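Local atomic coordinates of alpha-L-rhamnosidase (Klebsiella oxytoca, PDB entry 4XHC), a protein that hydrolyses terminal alpha-L-rhamnose residues from rhamnosides, as a two-domain glycoside hydrolase of family GH78. Residues Ile58-Ala63 / Glu76-Leu81; Ala69-Arg74 / Thr131-Cys136; Gln86-Ser91 / Arg188-Gln193; Ile97-His102 / Tyr171-Leu176. All blocks are in the same frame, centred on the assembly; numbering follows the deposited sequence.

Contact 1 (Ile58-Ala63 / Glu76-Leu81); sequences IAVVEA and EPVSTL
V60 and E62 pair with the outer strand of a beta hairpin, and four backbone hydrogen bonds carry most of the contact. V60 N donates to S79 O at 3.1 Å, and V60 O takes V78 N at 3.0 Å. These first two bonds belong to a classic beta bulge, V78 and S79 both facing V60, which accompanies the 129° between the directions of strands 59-63 and 76-79. Two residues along, E62 and E76 exchange a reciprocal pair, E62 N to E76 O and E76 N to E62 O.

A few apolar contacts accompany the bonds. V78 spreads its two methyls along the inner strand: CG2 meets V60 CG1 at 3.8 Å, while CG1 lies against the aliphatic CG of E62, also at 3.8 Å, the E62 chain running across it at about a right angle. Beyond the bulge L81 CD1 reaches back to A59 N at 3.8 Å.

Polar side chains mostly look elsewhere. S79 OG bonds to T80 O at 2.9 Å and also lies beside V60 CB, E76 turns its carboxylate to R74, and T80 OG1 caps helix 81-84 through a weak bond to A83 N. With strand 94-99 flanking 59-65 on its other edge, the hairpin is joined chiefly by backbone bonds, and its side chains add a few apolar contacts at the surface of the domain.

Contact 2 (Ala69-Arg74 / Thr131-Cys136); sequences ALFGWR and TLSEVC
The W73 indole lies against C136, whose CB sits over the six-membered ring, 3.6 Å from its centroid and 13° off the normal, a CH-pi contact. C136 SG stands over the same face, 4.2 Å from that centroid, adding a sulfur-aromatic contact; with chi1 at -55° the sulfur is turned from above the middle of the ring toward the CE3 side. At the five-membered end W73 CD1 touches S133 CB at 3.8 Å. L132 CD2 lies 4.0 Å from W73 CB, at the root of the side chain, and packs on the R74 backbone. F71 offers its ring edge to the methyl of T131, CE2 to CG2 at 4.1 Å.

The next shell fixes the 131-136 turn. T131 OG1 and S133 OG share a hydrogen bond of 3.0 Å, and T131 N donates to E134 OE2 from above the carboxylate plane; E134 OE1 has a salt bridge to K240. A63 and A65 of strand 59-65 also touch W73, A63 packs on C136 as well, and R74 bridges to E76 and D66. The helically coiled loop after strand 122-129 thus packs on the loop entering edge strand 73-79 of the antiparallel sheet, with L70 and F71 touching W505 and D514 of the probable catalytic domain.

Contact 3 (Gln86-Ser91 / Arg188-Gln193); sequences QRELSS and RLQFTQ
The F191 ring receives L89 CD1 at its edge, in plane, at 3.8 Å from CE1, the two side chains crossing at about a right angle. In the same loop the R87 guanidinium has L89 CD2 over one face, and the R188 guanidinium meets E88 at its edge. These groups flank a single antiparallel bridge, L89 with L189, that ties the loop after helix 81-84 to strand 187-200 of the domain's four-stranded antiparallel sheet. Its two backbone bonds are L89 N to L189 O at 2.7 Å and L189 N to L89 O at 2.9 Å.

The leucine and phenylalanine face the interior, L89 touching V180 and F191 touching V178 of strand 175-182, so the loop spans the two sheets. On the outer side S90 OG lies 3.4 Å from R188 CG, and Q190 runs its extended chain past R87 O, with CG 3.5 Å from that oxygen. A water accepts from F191 N and donates to R87 O, and it also lies at the edge of the F191 ring, in plane.

The salt bridge closes the outer side. R188, bent at chi3 (-57°), comes side-on to E88 with both nitrogens on one oxygen, the planes 22° apart: NE bonds the anti lone pair of E88 OE1 at 2.9 Å, and NH2 reaches the same oxygen at 3.3 Å.

Contact 4 (Ile97-His102 / Tyr171-Leu176); sequences IDFGSH and YCFRYL
F99 and F173 form the apolar centre in a T-shaped stack: the edge of F173 points at the face of F99, centroids 5.2 Å apart and planes at 89°. Beside it L176 CB lies 4.0 Å from F99 CE1, the two side chains running the same way. F99 ends strand 94-99 of the six-stranded antiparallel sheet, and F173 lies on strand 171-173 just before the corner at 174; V196 of strand 187-200 touches both rings.

Around this centre I97 pairs with L176 and D98 with Y175, joining strands 94-99 and 175-182. The backbones bond I97 N to L176 O, L176 N to I97 O, and F99 N to R174 O, beside the corners that the chains turn at 100-101 and at 174. Strands 102-104 and 171-173 pair in a small separate sheet.

At the polar edge, Y175 lies alongside D98, its CE1 3.5 Å from D98 CG. R174, extended to NE, sends its guanidinium over the turn, with G100 O on one face and Y175 OH on the other, while NH1 goes on to D502. It grips D98 side-on, NE to OD1 at 2.9 Å and NH2 to the syn lone pair of OD2 at 3.1 Å. D98 also makes an Asx turn: G100 N bonds OD1 at 2.8 Å, from the face of the carboxylate plane opposite R174 NE.

All four contacts lie within the N-terminal beta domain. Contact 1 joins edge strand 73-79 of the six-stranded antiparallel sheet to 59-65, and contact 4 joins 94-99 to 175-182; 59-65 and 94-99 are neighbours, and A59 O probably bonds D98 N between these contacts, centres about 12 Å apart. Contact 2 packs the loop after strand 122-129 on strand 73-79, touching contact 4 (centres about 13 Å apart) through Y175 and contact 1 through A63. Contact 3, centres about 16 to 25 Å from the others, ties a loop to the second sheet. Along the chain contacts 1 and 2 interlock and contact 3 spans contact 4. Contacts 1, 2 and 4 thus knit sequence-distant strands together, contact 4 nearest the chain's centre, where R174 bridges to D502.

Contact 1 (Ile58-Ala63 / Glu76-Leu81)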
loop_
_atom_site.group_PDB
_atom_site.type_symbol
_atom_site.label_atom_id
_atom_site.label_comp_id
_atom_site.label_asym_id
_atom_site.label_seq_id
_atom_site.Cartn_x
_atom_site.Cartn_y
_atom_site.Cartn_z
ATOM N N ILE A 58 12.743 -5.347 -20.825
ATOM C CA ILE A 58 13.890 -5.285 -21.750
ATOM C C ILE A 58 15.000 -4.304 -21.358
ATOM O O ILE A 58 16.125 -4.469 -21.797
ATOM C CB ILE A 58 13.462 -4.994 -23.213
ATOM C CG1 ILE A 58 12.962 -3.547 -23.380
ATOM C CG2 ILE A 58 12.405 -5.996 -23.660
ATOM C CD1 ILE A 58 12.831 -3.095 -24.826
ATOM N N ALA A 59 14.707 -3.288 -20.552
ATOM C CA ALA A 59 15.743 -2.325 -20.190
ATOM C C ALA A 59 15.393 -1.443 -18.998
ATOM O O ALA A 59 14.229 -1.313 -18.609
ATOM C CB ALA A 59 16.070 -1.447 -21.392
ATOM N N VAL A 60 16.441 -0.851 -18.423
ATOM C CA VAL A 60 16.316 0.275 -17.506
ATOM C C VAL A 60 16.544 1.542 -18.316
ATOM O O VAL A 60 17.475 1.610 -19.114
ATOM C CB VAL A 60 17.360 0.195 -16.372
ATOM C CG1 VAL A 60 17.275 1.418 -15.469
ATOM C CG2 VAL A 60 17.160 -1.079 -15.567
ATOM N N VAL A 61 15.705 2.545 -18.103
ATOM C CA VAL A 61 15.796 3.792 -18.856
ATOM C C VAL A 61 15.758 5.008 -17.941
ATOM O O VAL A 61 15.447 4.893 -16.755
ATOM C CB VAL A 61 14.661 3.918 -19.899
ATOM C CG1 VAL A 61 14.682 2.736 -20.854
ATOM C CG2 VAL A 61 13.297 4.042 -19.223
ATOM N N GLU A 62 16.095 6.161 -18.515
ATOM C CA GLU A 62 16.015 7.442 -17.832
ATOM C C GLU A 62 15.166 8.395 -18.641
ATOM O O GLU A 62 15.276 8.446 -19.869
ATOM C CB GLU A 62 17.398 8.061 -17.657
ATOM C CG GLU A 62 18.157 7.555 -16.442
ATOM C CD GLU A 62 19.484 8.268 -16.241
ATOM O OE1 GLU A 62 19.714 9.313 -16.903
ATOM O OE2 GLU A 62 20.293 7.775 -15.419
ATOM N N ALA A 63 14.340 9.167 -17.938
ATOM C CA ALA A 63 13.424 10.106 -18.566
ATOM C C ALA A 63 14.098 11.449 -18.736
ATOM O O ALA A 63 14.800 11.901 -17.847
ATOM C CB ALA A 63 12.181 10.255 -17.709
ATOM N N GLU A 76 15.863 7.132 -22.604
ATOM C CA GLU A 76 17.231 6.790 -23.032
ATOM C C GLU A 76 17.650 5.533 -22.284
ATOM O O GLU A 76 17.599 5.525 -21.057
ATOM C CB GLU A 76 18.224 7.916 -22.709
ATOM C CG GLU A 76 18.030 9.217 -23.495
ATOM C CD GLU A 76 18.372 9.105 -24.980
ATOM O OE1 GLU A 76 19.305 8.351 -25.334
ATOM O OE2 GLU A 76 17.711 9.787 -25.799
ATOM N N PRO A 77 18.047 4.463 -23.010
ATOM C CA PRO A 77 18.508 3.239 -22.330
ATOM C C PRO A 77 19.799 3.479 -21.557
ATOM O O PRO A 77 20.703 4.122 -22.084
ATOM C CB PRO A 77 18.766 2.256 -23.484
ATOM C CG PRO A 77 18.015 2.800 -24.651
ATOM C CD PRO A 77 17.993 4.290 -24.476
ATOM N N VAL A 78 19.871 2.997 -20.314
ATOM C CA VAL A 78 21.090 3.154 -19.504
ATOM C C VAL A 78 21.745 1.844 -19.083
ATOM O O VAL A 78 22.957 1.807 -18.919
ATOM C CB VAL A 78 20.868 4.035 -18.257
ATOM C CG1 VAL A 78 20.271 5.375 -18.672
ATOM C CG2 VAL A 78 20.010 3.330 -17.210
ATOM N N SER A 79 20.966 0.785 -18.898
ATOM C CA SER A 79 21.542 -0.530 -18.640
ATOM C C SER A 79 20.590 -1.665 -18.995
ATOM O O SER A 79 19.380 -1.462 -19.137
ATOM C CB SER A 79 21.973 -0.660 -17.164
ATOM O OG SER A 79 20.870 -0.853 -16.282
ATOM N N THR A 80 21.163 -2.861 -19.121
ATOM C CA THR A 80 20.394 -4.097 -19.159
ATOM C C THR A 80 19.826 -4.360 -17.764
ATOM O O THR A 80 20.093 -3.621 -16.818
ATOM C CB THR A 80 21.274 -5.306 -19.537
ATOM O OG1 THR A 80 22.360 -5.413 -18.606
ATOM C CG2 THR A 80 21.821 -5.170 -20.954
ATOM N N LEU A 81 19.037 -5.417 -17.641
ATOM C CA LEU A 81 18.528 -5.833 -16.344
ATOM C C LEU A 81 19.536 -6.640 -15.546
ATOM O O LEU A 81 19.571 -6.537 -14.326
ATOM C CB LEU A 81 17.244 -6.620 -16.528
ATOM C CG LEU A 81 16.102 -5.635 -16.759
ATOM C CD1 LEU A 81 15.268 -6.065 -17.948
ATOM C CD2 LEU A 81 15.277 -5.484 -15.485
#

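Contact 2 (Ala69-Arg74 / Thr131-Cys136)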
loop_
_atom_site.group_PDB
_atom_site.type_symbol
_atom_site.label_atom_id
_atom_site.label_comp_id
_atom_site.label_asym_id
_atom_site.label_seq_id
_atom_site.Cartn_x
_atom_site.Cartn_y
_atom_site.Cartn_z
ATOM N N ALA A 69 8.497 15.402 -28.094
ATOM C CA ALA A 69 8.388 13.950 -27.965
ATOM C C ALA A 69 6.972 13.540 -27.553
ATOM O O ALA A 69 6.076 14.387 -27.443
ATOM C CB ALA A 69 9.414 13.432 -26.962
ATOM N N LEU A 70 6.783 12.236 -27.326
ATOM C CA LEU A 70 5.487 11.680 -26.901
ATOM C C LEU A 70 5.065 12.256 -25.535
ATOM O O LEU A 70 5.523 11.777 -24.481
ATOM C CB LEU A 70 5.545 10.133 -26.857
ATOM C CG LEU A 70 4.248 9.352 -26.545
ATOM C CD1 LEU A 70 3.162 9.700 -27.554
ATOM C CD2 LEU A 70 4.466 7.840 -26.489
ATOM N N PHE A 71 4.219 13.294 -25.572
ATOM C CA PHE A 71 3.708 13.963 -24.369
ATOM C C PHE A 71 4.820 14.518 -23.486
ATOM O O PHE A 71 4.726 14.465 -22.258
ATOM C CB PHE A 71 2.825 13.021 -23.538
ATOM C CG PHE A 71 1.711 12.377 -24.319
ATOM C CD1 PHE A 71 0.765 13.154 -24.980
ATOM C CD2 PHE A 71 1.600 10.992 -24.388
ATOM C CE1 PHE A 71 -0.257 12.564 -25.700
ATOM C CE2 PHE A 71 0.578 10.399 -25.112
ATOM C CZ PHE A 71 -0.352 11.187 -25.769
ATOM N N GLY A 72 5.878 15.027 -24.111
ATOM C CA GLY A 72 6.929 15.756 -23.401
ATOM C C GLY A 72 8.038 14.974 -22.711
ATOM O O GLY A 72 8.820 15.569 -21.969
ATOM N N TRP A 73 8.132 13.664 -22.942
ATOM C CA TRP A 73 9.135 12.839 -22.265
ATOM C C TRP A 73 9.777 11.808 -23.190
ATOM O O TRP A 73 9.082 11.115 -23.923
ATOM C CB TRP A 73 8.508 12.150 -21.048
ATOM C CG TRP A 73 8.081 13.117 -19.978
ATOM C CD1 TRP A 73 6.845 13.661 -19.823
ATOM C CD2 TRP A 73 8.896 13.671 -18.930
ATOM N NE1 TRP A 73 6.831 14.516 -18.747
ATOM C CE2 TRP A 73 8.079 14.545 -18.185
ATOM C CE3 TRP A 73 10.238 13.515 -18.550
ATOM C CZ2 TRP A 73 8.557 15.259 -17.072
ATOM C CZ3 TRP A 73 10.716 14.232 -17.440
ATOM C CH2 TRP A 73 9.873 15.087 -16.715
ATOM N N ARG A 74 11.106 11.713 -23.132
ATOM C CA ARG A 74 11.889 10.796 -23.966
ATOM C C ARG A 74 12.672 9.808 -23.104
ATOM O O ARG A 74 13.259 10.192 -22.094
ATOM C CB ARG A 74 12.874 11.594 -24.830
ATOM C CG ARG A 74 13.590 10.788 -25.915
ATOM C CD ARG A 74 14.676 11.602 -26.619
ATOM N NE ARG A 74 15.833 11.834 -25.738
ATOM C CZ ARG A 74 16.206 13.007 -25.213
ATOM N NH1 ARG A 74 15.538 14.128 -25.465
ATOM N NH2 ARG A 74 17.275 13.057 -24.426
ATOM N N THR A 131 2.088 5.071 -20.871
ATOM C CA THR A 131 3.078 5.937 -21.528
ATOM C C THR A 131 4.183 6.326 -20.555
ATOM O O THR A 131 4.026 6.207 -19.343
ATOM C CB THR A 131 2.453 7.235 -22.064
ATOM O OG1 THR A 131 1.890 8.005 -20.981
ATOM C CG2 THR A 131 1.381 6.916 -23.064
ATOM N N LEU A 132 5.299 6.810 -21.084
ATOM C CA LEU A 132 6.381 7.269 -20.232
ATOM C C LEU A 132 5.922 8.432 -19.359
ATOM O O LEU A 132 6.295 8.515 -18.192
ATOM C CB LEU A 132 7.588 7.682 -21.066
ATOM C CG LEU A 132 8.851 8.079 -20.291
ATOM C CD1 LEU A 132 9.307 6.960 -19.366
ATOM C CD2 LEU A 132 9.959 8.479 -21.258
ATOM N N SER A 133 5.095 9.313 -19.904
ATOM C CA SER A 133 4.654 10.488 -19.152
ATOM C C SER A 133 3.954 10.125 -17.825
ATOM O O SER A 133 4.012 10.893 -16.870
ATOM C CB SER A 133 3.777 11.419 -20.026
ATOM O OG SER A 133 2.520 10.841 -20.373
ATOM N N GLU A 134 3.320 8.958 -17.755
ATOM C CA GLU A 134 2.590 8.559 -16.547
ATOM C C GLU A 134 3.476 8.213 -15.352
ATOM O O GLU A 134 3.000 8.200 -14.214
ATOM C CB GLU A 134 1.656 7.394 -16.853
ATOM C CG GLU A 134 0.534 7.758 -17.813
ATOM C CD GLU A 134 -0.240 6.553 -18.303
ATOM O OE1 GLU A 134 -0.843 5.832 -17.460
ATOM O OE2 GLU A 134 -0.232 6.343 -19.540
ATOM N N VAL A 135 4.753 7.936 -15.593
ATOM C CA VAL A 135 5.692 7.717 -14.496
ATOM C C VAL A 135 6.649 8.905 -14.275
ATOM O O VAL A 135 7.575 8.817 -13.469
ATOM C CB VAL A 135 6.475 6.388 -14.680
ATOM C CG1 VAL A 135 5.506 5.210 -14.767
ATOM C CG2 VAL A 135 7.385 6.420 -15.908
ATOM N N CYS A 136 6.416 10.005 -14.987
ATOM C CA CYS A 136 7.214 11.232 -14.842
ATOM C C CYS A 136 6.431 12.420 -14.308
ATOM O O CYS A 136 6.986 13.265 -13.630
ATOM C CB CYS A 136 7.816 11.627 -16.177
ATOM S SG CYS A 136 8.778 10.287 -16.887
#

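Contact 3 (Gln86-Ser91 / Arg188-Gln193)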
loop_
_atom_site.group_PDB
_atom_site.type_symbol
_atom_site.label_atom_id
_atom_site.label_comp_id
_atom_site.label_asym_id
_atom_site.label_seq_id
_atom_site.Cartn_x
_atom_site.Cartn_y
_atom_site.Cartn_z
ATOM N N GLN A 86 22.664 -6.218 -10.193
ATOM C CA GLN A 86 23.894 -6.017 -9.432
ATOM C C GLN A 86 23.869 -4.763 -8.564
ATOM O O GLN A 86 24.736 -4.598 -7.720
ATOM C CB GLN A 86 25.098 -5.917 -10.378
ATOM C CG GLN A 86 25.369 -7.162 -11.216
ATOM C CD GLN A 86 25.588 -8.421 -10.375
ATOM O OE1 GLN A 86 26.383 -8.453 -9.427
ATOM N NE2 GLN A 86 24.876 -9.474 -10.734
ATOM N N ARG A 87 22.901 -3.875 -8.768
ATOM C CA ARG A 87 22.878 -2.602 -8.036
ATOM C C ARG A 87 22.355 -2.746 -6.624
ATOM O O ARG A 87 21.460 -3.541 -6.356
ATOM C CB ARG A 87 22.033 -1.544 -8.752
ATOM C CG ARG A 87 22.781 -0.772 -9.829
ATOM C CD ARG A 87 21.945 0.380 -10.357
ATOM N NE ARG A 87 21.804 1.451 -9.374
ATOM C CZ ARG A 87 21.016 2.512 -9.522
ATOM N NH1 ARG A 87 20.271 2.655 -10.614
ATOM N NH2 ARG A 87 20.968 3.432 -8.570
ATOM N N GLU A 88 22.919 -1.936 -5.735
ATOM C CA GLU A 88 22.538 -1.896 -4.330
ATOM C C GLU A 88 21.968 -0.513 -4.030
ATOM O O GLU A 88 22.706 0.469 -3.958
ATOM C CB GLU A 88 23.761 -2.196 -3.456
ATOM C CG GLU A 88 24.369 -3.564 -3.736
ATOM C CD GLU A 88 25.612 -3.860 -2.917
ATOM O OE1 GLU A 88 25.931 -3.101 -1.978
ATOM O OE2 GLU A 88 26.275 -4.873 -3.217
ATOM N N LEU A 89 20.656 -0.443 -3.842
ATOM C CA LEU A 89 19.951 0.834 -3.761
ATOM C C LEU A 89 19.729 1.317 -2.321
ATOM O O LEU A 89 19.425 0.518 -1.442
ATOM C CB LEU A 89 18.595 0.707 -4.466
ATOM C CG LEU A 89 18.612 0.096 -5.871
ATOM C CD1 LEU A 89 17.198 -0.211 -6.322
ATOM C CD2 LEU A 89 19.312 1.008 -6.870
ATOM N N SER A 90 19.863 2.625 -2.101
ATOM C CA SER A 90 19.604 3.248 -0.793
ATOM C C SER A 90 18.405 4.182 -0.856
ATOM O O SER A 90 17.818 4.359 -1.921
ATOM C CB SER A 90 20.843 4.022 -0.311
ATOM O OG SER A 90 21.994 3.208 -0.387
ATOM N N SER A 91 18.063 4.794 0.279
ATOM C CA SER A 91 16.945 5.729 0.344
ATOM C C SER A 91 17.075 6.803 -0.711
ATOM O O SER A 91 18.134 7.405 -0.854
ATOM C CB SER A 91 16.852 6.396 1.712
ATOM O OG SER A 91 16.694 5.430 2.735
ATOM N N ARG A 188 21.353 -1.867 2.185
ATOM C CA ARG A 188 20.872 -1.497 0.862
ATOM C C ARG A 188 20.007 -2.604 0.280
ATOM O O ARG A 188 20.106 -3.760 0.681
ATOM C CB ARG A 188 22.054 -1.224 -0.061
ATOM C CG ARG A 188 22.846 0.011 0.331
ATOM C CD ARG A 188 24.201 0.052 -0.349
ATOM N NE ARG A 188 25.007 -1.136 -0.057
ATOM C CZ ARG A 188 25.654 -1.373 1.090
ATOM N NH1 ARG A 188 25.600 -0.513 2.102
ATOM N NH2 ARG A 188 26.356 -2.489 1.233
ATOM N N LEU A 189 19.170 -2.236 -0.676
ATOM C CA LEU A 189 18.236 -3.154 -1.294
ATOM C C LEU A 189 18.709 -3.533 -2.700
ATOM O O LEU A 189 19.284 -2.713 -3.414
ATOM C CB LEU A 189 16.857 -2.506 -1.350
ATOM C CG LEU A 189 15.711 -3.478 -1.604
ATOM C CD1 LEU A 189 15.514 -4.420 -0.425
ATOM C CD2 LEU A 189 14.438 -2.716 -1.899
ATOM N N GLN A 190 18.439 -4.771 -3.100
ATOM C CA GLN A 190 18.970 -5.332 -4.341
ATOM C C GLN A 190 17.932 -6.251 -4.976
ATOM O O GLN A 190 17.581 -7.268 -4.394
ATOM C CB GLN A 190 20.246 -6.105 -4.010
ATOM C CG GLN A 190 20.950 -6.774 -5.175
ATOM C CD GLN A 190 22.311 -7.341 -4.776
ATOM O OE1 GLN A 190 22.546 -7.733 -3.620
ATOM N NE2 GLN A 190 23.216 -7.392 -5.737
ATOM N N PHE A 191 17.442 -5.892 -6.162
ATOM C CA PHE A 191 16.461 -6.709 -6.878
ATOM C C PHE A 191 17.175 -7.779 -7.684
ATOM O O PHE A 191 18.203 -7.504 -8.286
ATOM C CB PHE A 191 15.635 -5.841 -7.810
ATOM C CG PHE A 191 14.745 -4.878 -7.091
ATOM C CD1 PHE A 191 15.226 -3.661 -6.660
ATOM C CD2 PHE A 191 13.430 -5.206 -6.820
ATOM C CE1 PHE A 191 14.407 -2.782 -5.981
ATOM C CE2 PHE A 191 12.601 -4.330 -6.148
ATOM C CZ PHE A 191 13.093 -3.115 -5.728
ATOM N N THR A 192 16.653 -9.002 -7.680
ATOM C CA THR A 192 17.282 -10.101 -8.429
ATOM C C THR A 192 16.417 -10.623 -9.582
ATOM O O THR A 192 16.920 -11.339 -10.444
ATOM C CB THR A 192 17.687 -11.288 -7.515
ATOM O OG1 THR A 192 16.522 -11.988 -7.055
ATOM C CG2 THR A 192 18.502 -10.808 -6.313
ATOM N N GLN A 193 15.129 -10.287 -9.606
ATOM C CA GLN A 193 14.268 -10.725 -10.693
ATOM C C GLN A 193 13.021 -9.884 -10.737
ATOM O O GLN A 193 12.463 -9.567 -9.699
ATOM C CB GLN A 193 13.879 -12.189 -10.522
ATOM C CG GLN A 193 12.699 -12.620 -11.384
ATOM C CD GLN A 193 12.479 -14.123 -11.373
ATOM O OE1 GLN A 193 12.974 -14.846 -10.488
ATOM N NE2 GLN A 193 11.722 -14.608 -12.356
HETATM O O HOH W 1 18.949 -4.036 -7.792
#

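Contact 4 (Ile97-His102 / Tyr171-Leu176)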
loop_
_atom_site.group_PDB
_atom_site.type_symbol
_atom_site.label_atom_id
_atom_site.label_comp_id
_atom_site.label_asym_id
_atom_site.label_seq_id
_atom_site.Cartn_x
_atom_site.Cartn_y
_atom_site.Cartn_z
ATOM N N ILE A 97 11.786 0.981 -15.303
ATOM C CA ILE A 97 11.889 -0.266 -16.053
ATOM C C ILE A 97 10.981 -0.228 -17.291
ATOM O O ILE A 97 9.755 -0.076 -17.175
ATOM C CB ILE A 97 11.462 -1.478 -15.189
ATOM C CG1 ILE A 97 12.133 -1.477 -13.807
ATOM C CG2 ILE A 97 11.758 -2.785 -15.911
ATOM C CD1 ILE A 97 13.608 -1.758 -13.825
ATOM N N ASP A 98 11.584 -0.344 -18.473
ATOM C CA ASP A 98 10.836 -0.451 -19.729
ATOM C C ASP A 98 10.560 -1.915 -19.991
ATOM O O ASP A 98 11.502 -2.688 -20.154
ATOM C CB ASP A 98 11.655 0.138 -20.886
ATOM C CG ASP A 98 10.887 0.195 -22.201
ATOM O OD1 ASP A 98 9.739 -0.299 -22.294
ATOM O OD2 ASP A 98 11.451 0.750 -23.165
ATOM N N PHE A 99 9.278 -2.292 -20.036
ATOM C CA PHE A 99 8.897 -3.681 -20.336
ATOM C C PHE A 99 8.854 -3.998 -21.832
ATOM O O PHE A 99 8.777 -5.161 -22.207
ATOM C CB PHE A 99 7.577 -4.067 -19.661
ATOM C CG PHE A 99 7.743 -4.519 -18.239
ATOM C CD1 PHE A 99 8.023 -3.608 -17.232
ATOM C CD2 PHE A 99 7.648 -5.859 -17.904
ATOM C CE1 PHE A 99 8.188 -4.025 -15.915
ATOM C CE2 PHE A 99 7.810 -6.284 -16.588
ATOM C CZ PHE A 99 8.076 -5.365 -15.594
ATOM N N GLY A 100 8.922 -2.981 -22.687
ATOM C CA GLY A 100 9.124 -3.210 -24.129
ATOM C C GLY A 100 7.859 -3.254 -24.971
ATOM O O GLY A 100 7.891 -2.906 -26.139
ATOM N N SER A 101 6.752 -3.705 -24.386
ATOM C CA SER A 101 5.439 -3.656 -25.031
ATOM C C SER A 101 4.375 -3.275 -23.984
ATOM O O SER A 101 4.699 -2.899 -22.853
ATOM C CB SER A 101 5.108 -5.002 -25.687
ATOM O OG SER A 101 4.067 -4.868 -26.647
ATOM N N HIS A 102 3.109 -3.368 -24.371
ATOM C CA HIS A 102 1.995 -3.033 -23.499
ATOM C C HIS A 102 1.458 -4.321 -22.887
ATOM O O HIS A 102 1.069 -5.230 -23.614
ATOM C CB HIS A 102 0.911 -2.358 -24.330
ATOM C CG HIS A 102 -0.247 -1.863 -23.529
ATOM N ND1 HIS A 102 -0.311 -0.575 -23.048
ATOM C CD2 HIS A 102 -1.391 -2.472 -23.136
ATOM C CE1 HIS A 102 -1.442 -0.415 -22.386
ATOM N NE2 HIS A 102 -2.115 -1.552 -22.422
ATOM N N TYR A 171 -2.512 -4.752 -13.194
ATOM C CA TYR A 171 -2.064 -3.469 -13.716
ATOM C C TYR A 171 -1.961 -3.537 -15.236
ATOM O O TYR A 171 -1.810 -4.615 -15.806
ATOM C CB TYR A 171 -0.711 -3.078 -13.097
ATOM C CG TYR A 171 -0.749 -2.927 -11.588
ATOM C CD1 TYR A 171 -1.331 -1.814 -10.994
ATOM C CD2 TYR A 171 -0.206 -3.906 -10.753
ATOM C CE1 TYR A 171 -1.379 -1.682 -9.613
ATOM C CE2 TYR A 171 -0.242 -3.781 -9.370
ATOM C CZ TYR A 171 -0.829 -2.668 -8.802
ATOM O OH TYR A 171 -0.876 -2.538 -7.432
ATOM N N CYS A 172 -2.057 -2.378 -15.879
ATOM C CA CYS A 172 -1.942 -2.264 -17.323
ATOM C C CYS A 172 -0.861 -1.256 -17.592
ATOM O O CYS A 172 -1.012 -0.095 -17.252
ATOM C CB CYS A 172 -3.256 -1.774 -17.912
ATOM S SG CYS A 172 -3.193 -1.446 -19.686
ATOM N N PHE A 173 0.244 -1.684 -18.179
ATOM C CA PHE A 173 1.398 -0.802 -18.266
ATOM C C PHE A 173 2.443 -1.228 -19.279
ATOM O O PHE A 173 2.490 -2.373 -19.709
ATOM C CB PHE A 173 2.073 -0.702 -16.890
ATOM C CG PHE A 173 2.637 -2.006 -16.393
ATOM C CD1 PHE A 173 1.812 -2.953 -15.804
ATOM C CD2 PHE A 173 3.986 -2.290 -16.521
ATOM C CE1 PHE A 173 2.319 -4.162 -15.350
ATOM C CE2 PHE A 173 4.498 -3.492 -16.067
ATOM C CZ PHE A 173 3.665 -4.428 -15.480
ATOM N N ARG A 174 3.283 -0.268 -19.643
ATOM C CA ARG A 174 4.556 -0.552 -20.274
ATOM C C ARG A 174 5.756 -0.187 -19.369
ATOM O O ARG A 174 6.747 -0.922 -19.328
ATOM C CB ARG A 174 4.668 0.184 -21.597
ATOM C CG ARG A 174 6.051 0.021 -22.182
ATOM C CD ARG A 174 6.148 0.380 -23.639
ATOM N NE ARG A 174 7.555 0.440 -24.005
ATOM C CZ ARG A 174 8.003 0.652 -25.231
ATOM N NH1 ARG A 174 7.160 0.806 -26.242
ATOM N NH2 ARG A 174 9.304 0.695 -25.440
ATOM N N TYR A 175 5.677 0.954 -18.679
ATOM C CA TYR A 175 6.766 1.410 -17.812
ATOM C C TYR A 175 6.408 1.212 -16.350
ATOM O O TYR A 175 5.235 1.316 -15.966
ATOM C CB TYR A 175 7.115 2.880 -18.079
ATOM C CG TYR A 175 7.502 3.127 -19.507
ATOM C CD1 TYR A 175 8.807 2.930 -19.950
ATOM C CD2 TYR A 175 6.548 3.528 -20.436
ATOM C CE1 TYR A 175 9.153 3.143 -21.277
ATOM C CE2 TYR A 175 6.878 3.737 -21.764
ATOM C CZ TYR A 175 8.177 3.549 -22.175
ATOM O OH TYR A 175 8.469 3.763 -23.493
ATOM N N LEU A 176 7.437 0.925 -15.553
ATOM C CA LEU A 176 7.312 0.747 -14.118
ATOM C C LEU A 176 8.410 1.542 -13.413
ATOM O O LEU A 176 9.587 1.287 -13.609
ATOM C CB LEU A 176 7.441 -0.733 -13.757
ATOM C CG LEU A 176 7.683 -1.039 -12.274
ATOM C CD1 LEU A 176 6.522 -0.532 -11.431
ATOM C CD2 LEU A 176 7.893 -2.524 -12.049
#